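Side-chain contacts in methyl-coenzyme M reductase subunit beta (Methanosarcina barkeri, PDB 1E6Y), which forms part of methyl-coenzyme M reductase, the nickel enzyme that releases methane from methyl-coenzyme M with coenzyme B as reductant: residues 323-328 with 359-364; 310-315 with 390-395. All blocks are in the same frame, centred on the assembly; numbering follows the deposited sequence.

Contact 1: residues 323-328 with 359-364; sequences NVSSTL and FSHSIY. With F43 (factor 430), chain G; COM (1-thioethanesulfonic acid), chain N.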
loop_
_atom_site.group_PDB
_atom_site.type_symbol
_atom_site.label_atom_id
_atom_site.label_comp_id
_atom_site.label_asym_id
_atom_site.label_seq_id
_atom_site.Cartn_x
_atom_site.Cartn_y
_atom_site.Cartn_z
ATOM N N ASN E 323 17.740 -21.642 17.594
ATOM C CA ASN E 323 19.106 -21.322 18.003
ATOM C C ASN E 323 19.861 -20.499 16.960
ATOM O O ASN E 323 20.883 -19.887 17.268
ATOM C CB ASN E 323 19.892 -22.606 18.297
ATOM C CG ASN E 323 19.324 -23.386 19.464
ATOM O OD1 ASN E 323 18.358 -22.966 20.099
ATOM N ND2 ASN E 323 19.912 -24.545 19.741
ATOM N N VAL E 324 19.345 -20.472 15.735
ATOM C CA VAL E 324 20.022 -19.789 14.635
ATOM C C VAL E 324 20.119 -18.270 14.812
ATOM O O VAL E 324 21.126 -17.671 14.436
ATOM C CB VAL E 324 19.351 -20.107 13.270
ATOM C CG1 VAL E 324 17.954 -19.494 13.197
ATOM C CG2 VAL E 324 20.218 -19.601 12.132
ATOM N N SER E 325 19.099 -17.648 15.401
ATOM C CA SER E 325 19.097 -16.190 15.521
ATOM C C SER E 325 20.201 -15.702 16.454
ATOM O O SER E 325 20.959 -14.794 16.109
ATOM C CB SER E 325 17.728 -15.670 15.988
ATOM O OG SER E 325 17.359 -16.183 17.256
ATOM N N SER E 326 20.361 -16.383 17.585
ATOM C CA SER E 326 21.402 -16.032 18.547
ATOM C C SER E 326 22.782 -16.484 18.068
ATOM O O SER E 326 23.789 -15.839 18.361
ATOM C CB SER E 326 21.091 -16.649 19.913
ATOM O OG SER E 326 20.852 -18.040 19.801
ATOM N N THR E 327 22.818 -17.571 17.298
ATOM C CA THR E 327 24.072 -18.073 16.739
ATOM C C THR E 327 24.700 -17.052 15.791
ATOM O O THR E 327 25.887 -16.756 15.890
ATOM C CB THR E 327 23.859 -19.398 15.973
ATOM O OG1 THR E 327 23.404 -20.410 16.879
ATOM C CG2 THR E 327 25.154 -19.851 15.332
ATOM N N LEU E 328 23.890 -16.509 14.887
ATOM C CA LEU E 328 24.354 -15.506 13.930
ATOM C C LEU E 328 24.822 -14.235 14.640
ATOM O O LEU E 328 25.821 -13.629 14.248
ATOM C CB LEU E 328 23.235 -15.168 12.937
ATOM C CG LEU E 328 23.148 -15.977 11.636
ATOM C CD1 LEU E 328 23.238 -17.468 11.924
ATOM C CD2 LEU E 328 21.845 -15.641 10.916
ATOM N N PHE E 359 12.470 -10.652 16.628
ATOM C CA PHE E 359 11.251 -11.005 15.906
ATOM C C PHE E 359 11.020 -12.508 15.783
ATOM O O PHE E 359 10.082 -12.942 15.118
ATOM C CB PHE E 359 11.250 -10.354 14.523
ATOM C CG PHE E 359 10.755 -8.936 14.522
ATOM C CD1 PHE E 359 11.624 -7.878 14.275
ATOM C CD2 PHE E 359 9.414 -8.657 14.773
ATOM C CE1 PHE E 359 11.166 -6.562 14.271
ATOM C CE2 PHE E 359 8.942 -7.345 14.775
ATOM C CZ PHE E 359 9.821 -6.294 14.525
ATOM N N SER E 360 11.815 -13.298 16.500
ATOM C CA SER E 360 11.514 -14.714 16.669
ATOM C C SER E 360 11.372 -15.080 18.149
ATOM O O SER E 360 11.349 -16.263 18.505
ATOM C CB SER E 360 12.588 -15.580 15.992
ATOM O OG SER E 360 13.888 -15.295 16.482
ATOM N N HIS E 361 11.186 -14.065 18.993
ATOM C CA HIS E 361 11.035 -14.257 20.437
ATOM C C HIS E 361 10.123 -13.206 21.087
ATOM O O HIS E 361 10.137 -13.048 22.308
ATOM C CB HIS E 361 12.405 -14.211 21.134
ATOM C CG HIS E 361 13.336 -15.316 20.735
ATOM N ND1 HIS E 361 14.068 -15.287 19.568
ATOM C CD2 HIS E 361 13.700 -16.450 21.377
ATOM C CE1 HIS E 361 14.841 -16.354 19.506
ATOM N NE2 HIS E 361 14.638 -17.078 20.593
ATOM N N SER E 362 9.353 -12.477 20.281
ATOM C CA SER E 362 8.550 -11.369 20.804
ATOM C C SER E 362 7.113 -11.356 20.286
ATOM O O SER E 362 6.719 -12.205 19.484
ATOM C CB SER E 362 9.215 -10.032 20.475
ATOM O OG SER E 362 9.031 -9.695 19.110
ATOM N N ILE E 363 6.351 -10.350 20.711
ATOM C CA ILE E 363 4.943 -10.233 20.332
ATOM C C ILE E 363 4.728 -9.539 18.983
ATOM O O ILE E 363 3.659 -9.656 18.391
ATOM C CB ILE E 363 4.126 -9.460 21.406
ATOM C CG1 ILE E 363 4.642 -8.025 21.536
ATOM C CG2 ILE E 363 4.206 -10.175 22.745
ATOM C CD1 ILE E 363 3.771 -7.129 22.393
ATOM N N TYR E 364 5.758 -8.868 18.474
ATOM C CA TYR E 364 5.561 -7.818 17.475
ATOM C C TYR E 364 5.429 -8.266 16.022
ATOM O O TYR E 364 4.925 -7.519 15.179
ATOM C CB TYR E 364 6.676 -6.782 17.588
ATOM C CG TYR E 364 6.720 -6.113 18.938
ATOM C CD1 TYR E 364 7.655 -6.498 19.894
ATOM C CD2 TYR E 364 5.815 -5.105 19.265
ATOM C CE1 TYR E 364 7.696 -5.891 21.147
ATOM C CE2 TYR E 364 5.840 -4.496 20.516
ATOM C CZ TYR E 364 6.786 -4.892 21.450
ATOM O OH TYR E 364 6.822 -4.291 22.685
HETATM NI NI F43 G . 8.713 -3.740 26.513
HETATM N NA F43 G . 6.749 -3.841 25.644
HETATM C CHA F43 G . 6.645 -1.345 25.312
HETATM C C1A F43 G . 6.165 -2.760 25.476
HETATM C C2A F43 G . 4.548 -2.924 25.429
HETATM C C3A F43 G . 4.492 -4.315 26.182
HETATM C C4A F43 G . 5.793 -4.919 25.715
HETATM C C5A F43 G . 4.064 -3.103 23.957
HETATM C C6A F43 G . 2.535 -3.300 23.904
HETATM O O7A F43 G . 1.759 -2.302 24.015
HETATM N N8A F43 G . 2.022 -4.487 23.745
HETATM C C9A F43 G . 3.873 -1.791 26.142
HETATM C CAA F43 G . 4.417 -4.210 27.806
HETATM C CBA F43 G . 3.043 -3.829 28.283
HETATM C CCA F43 G . 2.524 -4.694 29.385
HETATM O ODA F43 G . 3.159 -4.743 30.482
HETATM O OEA F43 G . 1.472 -5.353 29.203
HETATM N NB F43 G . 8.715 -5.824 26.470
HETATM C CHB F43 G . 6.287 -6.116 26.556
HETATM C C1B F43 G . 7.493 -6.684 26.102
HETATM C C2B F43 G . 7.830 -8.216 26.654
HETATM C C3B F43 G . 9.132 -7.930 27.572
HETATM C C4B F43 G . 9.446 -6.504 27.128
HETATM N N5B F43 G . 7.573 -7.029 24.606
HETATM C C6B F43 G . 7.916 -8.232 24.251
HETATM O O7B F43 G . 7.950 -8.609 23.078
HETATM C C8B F43 G . 8.237 -9.063 25.478
HETATM C C9B F43 G . 6.645 -8.854 27.341
HETATM C CAB F43 G . 8.655 -8.018 29.126
HETATM C CBB F43 G . 9.792 -7.752 30.078
HETATM C CCB F43 G . 9.304 -7.971 31.480
HETATM O ODB F43 G . 8.960 -9.143 31.730
HETATM O OEB F43 G . 9.234 -7.055 32.321
HETATM N NC F43 G . 10.471 -3.638 27.582
HETATM C CHC F43 G . 10.815 -6.032 27.680
HETATM C C1C F43 G . 11.202 -4.764 27.860
HETATM C C2C F43 G . 12.566 -4.460 28.406
HETATM C C3C F43 G . 12.471 -2.911 28.601
HETATM C C4C F43 G . 11.201 -2.537 27.953
HETATM C C5C F43 G . 13.680 -4.736 27.352
HETATM C C6C F43 G . 15.051 -4.436 27.898
HETATM O O7C F43 G . 15.396 -5.015 28.963
HETATM O O8C F43 G . 15.811 -3.636 27.284
HETATM C C8C F43 G . 12.304 -2.581 30.113
HETATM C C9C F43 G . 13.542 -2.857 30.993
HETATM C CAC F43 G . 13.340 -2.529 32.481
HETATM O OBC F43 G . 12.249 -2.083 32.909
HETATM O OCC F43 G . 14.321 -2.735 33.244
HETATM N ND F43 G . 8.558 -1.789 26.934
HETATM C CHD F43 G . 10.809 -1.276 27.866
HETATM C C5D F43 G . 10.004 1.508 27.096
HETATM C C6D F43 G . 11.210 1.379 27.967
HETATM C C7D F43 G . 11.700 -0.038 28.077
HETATM O O8D F43 G . 12.919 -0.122 28.333
HETATM C C9D F43 G . 6.543 1.393 27.177
HETATM C CAD F43 G . 6.734 2.835 26.952
HETATM O OBD F43 G . 6.158 3.676 27.711
HETATM O OCD F43 G . 7.487 3.224 25.994
HETATM C C1D F43 G . 9.385 -0.885 27.343
HETATM C C2D F43 G . 8.952 0.535 27.458
HETATM C C3D F43 G . 7.622 0.507 26.662
HETATM C C4D F43 G . 7.286 -0.923 26.663
HETATM C C1 COM N . 11.025 -4.613 24.008
HETATM C C2 COM N . 10.555 -5.992 23.530
HETATM S S1 COM N . 9.613 -3.513 24.154
HETATM S S2 COM N . 11.789 -7.257 23.856
HETATM O O1S COM N . 13.138 -6.687 23.541
HETATM O O2S COM N . 11.508 -8.459 22.968
HETATM O O3S COM N . 11.724 -7.669 25.300
HETATM O O HOH W 1 15.009 -17.932 16.315
#
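Ser325 and His361 make the close side of this contact, where a helix meets a cofactor-binding loop with very little shared surface. Ser325 OG, placed between its backbone N and carbonyl carbon (chi1 60°), approaches the edge of the imidazole and lies 3.4 Å from His361 CE1. Both ring nitrogens are hydrogen-bonded, ND1 to Ser357 O and NE2 to Asp113 of the gamma subunit, which fixes the ring's rotation. The other side is looser: Ser325 OG and Ser360 OG stand 3.7 Å apart, and a water joins them, donating to Ser360 OG at 2.9 Å. Ser360 OG also bonds to Phe356 O.

Further along the loop, Ile363 CG1 sits over the centre of the Tyr364 ring, whose OH lies 3.2 Å from S1 of coenzyme M, the sulfur that ligates the nickel. F430 N5B adds a weak bond to Tyr364 OH at 3.4 Å. A phenylalanine here would lack that hydroxyl and would probably leave N5B without this acceptor and the sulfur without this polar neighbour. The loop follows helix 348-358, while helix 323-339 packs against that helix and against helices 296-318 and 387-395.

Contact 2: residues 310-315 with 390-395; sequences ATLVNC and VCAAVA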
loop_
_atom_site.group_PDB
_atom_site.type_symbol
_atom_site.label_atom_id
_atom_site.label_comp_id
_atom_site.label_asym_id
_atom_site.label_seq_id
_atom_site.Cartn_x
_atom_site.Cartn_y
_atom_site.Cartn_z
ATOM N N ALA E 310 28.803 -22.452 12.830
ATOM C CA ALA E 310 28.277 -22.284 14.181
ATOM C C ALA E 310 26.791 -22.621 14.241
ATOM O O ALA E 310 26.326 -23.196 15.220
ATOM C CB ALA E 310 28.514 -20.857 14.665
ATOM N N THR E 311 26.053 -22.271 13.188
ATOM C CA THR E 311 24.631 -22.605 13.093
ATOM C C THR E 311 24.436 -24.118 13.058
ATOM O O THR E 311 23.623 -24.666 13.805
ATOM C CB THR E 311 23.985 -21.986 11.827
ATOM O OG1 THR E 311 24.011 -20.556 11.922
ATOM C CG2 THR E 311 22.541 -22.449 11.681
ATOM N N LEU E 312 25.207 -24.791 12.211
ATOM C CA LEU E 312 25.118 -26.241 12.086
ATOM C C LEU E 312 25.475 -26.945 13.395
ATOM O O LEU E 312 24.819 -27.911 13.781
ATOM C CB LEU E 312 26.023 -26.728 10.948
ATOM C CG LEU E 312 25.571 -26.322 9.540
ATOM C CD1 LEU E 312 26.581 -26.795 8.508
ATOM C CD2 LEU E 312 24.206 -26.917 9.250
ATOM N N VAL E 313 26.417 -26.368 14.136
ATOM C CA VAL E 313 26.852 -26.932 15.412
ATOM C C VAL E 313 25.848 -26.650 16.532
ATOM O O VAL E 313 25.491 -27.555 17.290
ATOM C CB VAL E 313 28.252 -26.390 15.810
ATOM C CG1 VAL E 313 28.601 -26.791 17.242
ATOM C CG2 VAL E 313 29.305 -26.923 14.849
ATOM N N ASN E 314 25.355 -25.415 16.598
ATOM C CA ASN E 314 24.469 -25.004 17.687
ATOM C C ASN E 314 23.021 -25.451 17.485
ATOM O O ASN E 314 22.378 -25.931 18.422
ATOM C CB ASN E 314 24.521 -23.486 17.871
ATOM C CG ASN E 314 23.998 -23.049 19.228
ATOM O OD1 ASN E 314 24.232 -23.710 20.242
ATOM N ND2 ASN E 314 23.267 -21.941 19.250
ATOM N N CYS E 315 22.504 -25.266 16.274
ATOM C CA CYS E 315 21.181 -25.784 15.932
ATOM C C CYS E 315 21.200 -27.304 15.843
ATOM O O CYS E 315 20.242 -27.966 16.242
ATOM C CB CYS E 315 20.699 -25.191 14.608
ATOM S SG CYS E 315 20.323 -23.439 14.704
ATOM N N VAL E 390 19.578 -19.767 8.253
ATOM C CA VAL E 390 18.200 -19.996 8.679
ATOM C C VAL E 390 17.606 -21.243 8.016
ATOM O O VAL E 390 16.983 -22.062 8.683
ATOM C CB VAL E 390 17.313 -18.768 8.372
ATOM C CG1 VAL E 390 15.887 -19.007 8.847
ATOM C CG2 VAL E 390 17.889 -17.535 9.048
ATOM N N CYS E 391 17.862 -21.419 6.724
ATOM C CA CYS E 391 17.371 -22.592 6.007
ATOM C C CYS E 391 17.981 -23.881 6.547
ATOM O O CYS E 391 17.287 -24.892 6.680
ATOM C CB CYS E 391 17.665 -22.461 4.513
ATOM S SG CYS E 391 16.777 -21.110 3.721
ATOM N N ALA E 392 19.269 -23.834 6.875
ATOM C CA ALA E 392 19.955 -24.971 7.493
ATOM C C ALA E 392 19.405 -25.262 8.888
ATOM O O ALA E 392 19.180 -26.418 9.246
ATOM C CB ALA E 392 21.455 -24.704 7.565
ATOM N N ALA E 393 19.133 -24.204 9.648
ATOM C CA ALA E 393 18.586 -24.335 10.998
ATOM C C ALA E 393 17.219 -25.015 10.983
ATOM O O ALA E 393 16.940 -25.904 11.793
ATOM C CB ALA E 393 18.475 -22.971 11.643
ATOM N N VAL E 394 16.380 -24.602 10.039
ATOM C CA VAL E 394 15.057 -25.182 9.868
ATOM C C VAL E 394 15.154 -26.656 9.474
ATOM O O VAL E 394 14.434 -27.498 10.015
ATOM C CB VAL E 394 14.258 -24.394 8.805
ATOM C CG1 VAL E 394 12.989 -25.131 8.435
ATOM C CG2 VAL E 394 13.924 -23.016 9.343
ATOM N N ALA E 395 16.113 -26.972 8.608
ATOM C CA ALA E 395 16.352 -28.350 8.182
ATOM C C ALA E 395 16.759 -29.257 9.347
ATOM O O ALA E 395 16.460 -30.448 9.339
ATOM C CB ALA E 395 17.424 -28.379 7.099
#
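The methyl group of Ala393 is the point on which helix 296-318 leans most closely in this contact, an example of how small side chains let two helices run side by side. Cys315 illustrates the fit atom by atom. Its CB lies 4.3 Å from Ala393 CB, and the thiol continues inward with SG anti to the carbonyl carbon (chi1 -69°), which brings the sulfur to 3.6 Å from the same methyl. The sulfur rests on that methyl, with Ala393 CA a little farther from SG at 4.2 Å. It also packs beside the backbone N of Val324, on the neighbouring helix 323-339.

One turn earlier, Thr311 offers Ala393 CB its methyl, CG2, at 4.1 Å. Its hydroxyl is bonded within its own helix, to Thr307 O, leaving the carbon branch for the apolar interface. Leu312 works at the flank: only its CD2 branch bends across to Ala392 CB, at 3.9 Å. The same leucine also packs on Leu396, on Ala204 of helix 204-221 and on Thr66 of the gamma subunit.

The axes of the two segments approach to 9.3 Å and cross at -24°, with their N-to-C directions nearly aligned. This is apolar helix-on-helix packing away from the active site, of the kind expected in the multihelical bundle that forms the C-terminal domain of the MCR beta subunit.

Overall arrangement
Followed from the N terminus, the chain first runs through helix 296-318, which carries 310-315, and turns at once into helix 323-339, where 323-328 lies. Helix 348-358 then leads to the pocket loop 359-364, and contact 1 closes the shorter loop, the 30 residues between its segments, by bringing 359-364 back to helix 323-339. The chain continues to helix 387-395, whose residues 390-395 close the longer loop of contact 2, so contact 1 is nested inside it. The centres are 13 Å apart, and the earlier segments join directly: Asn314 ND2 probably bonds to Thr327 OG1 at 2.8 Å. The two contacts together tie helices 296-318, 323-339 and 387-395 to the loop that reaches F430 and coenzyme M.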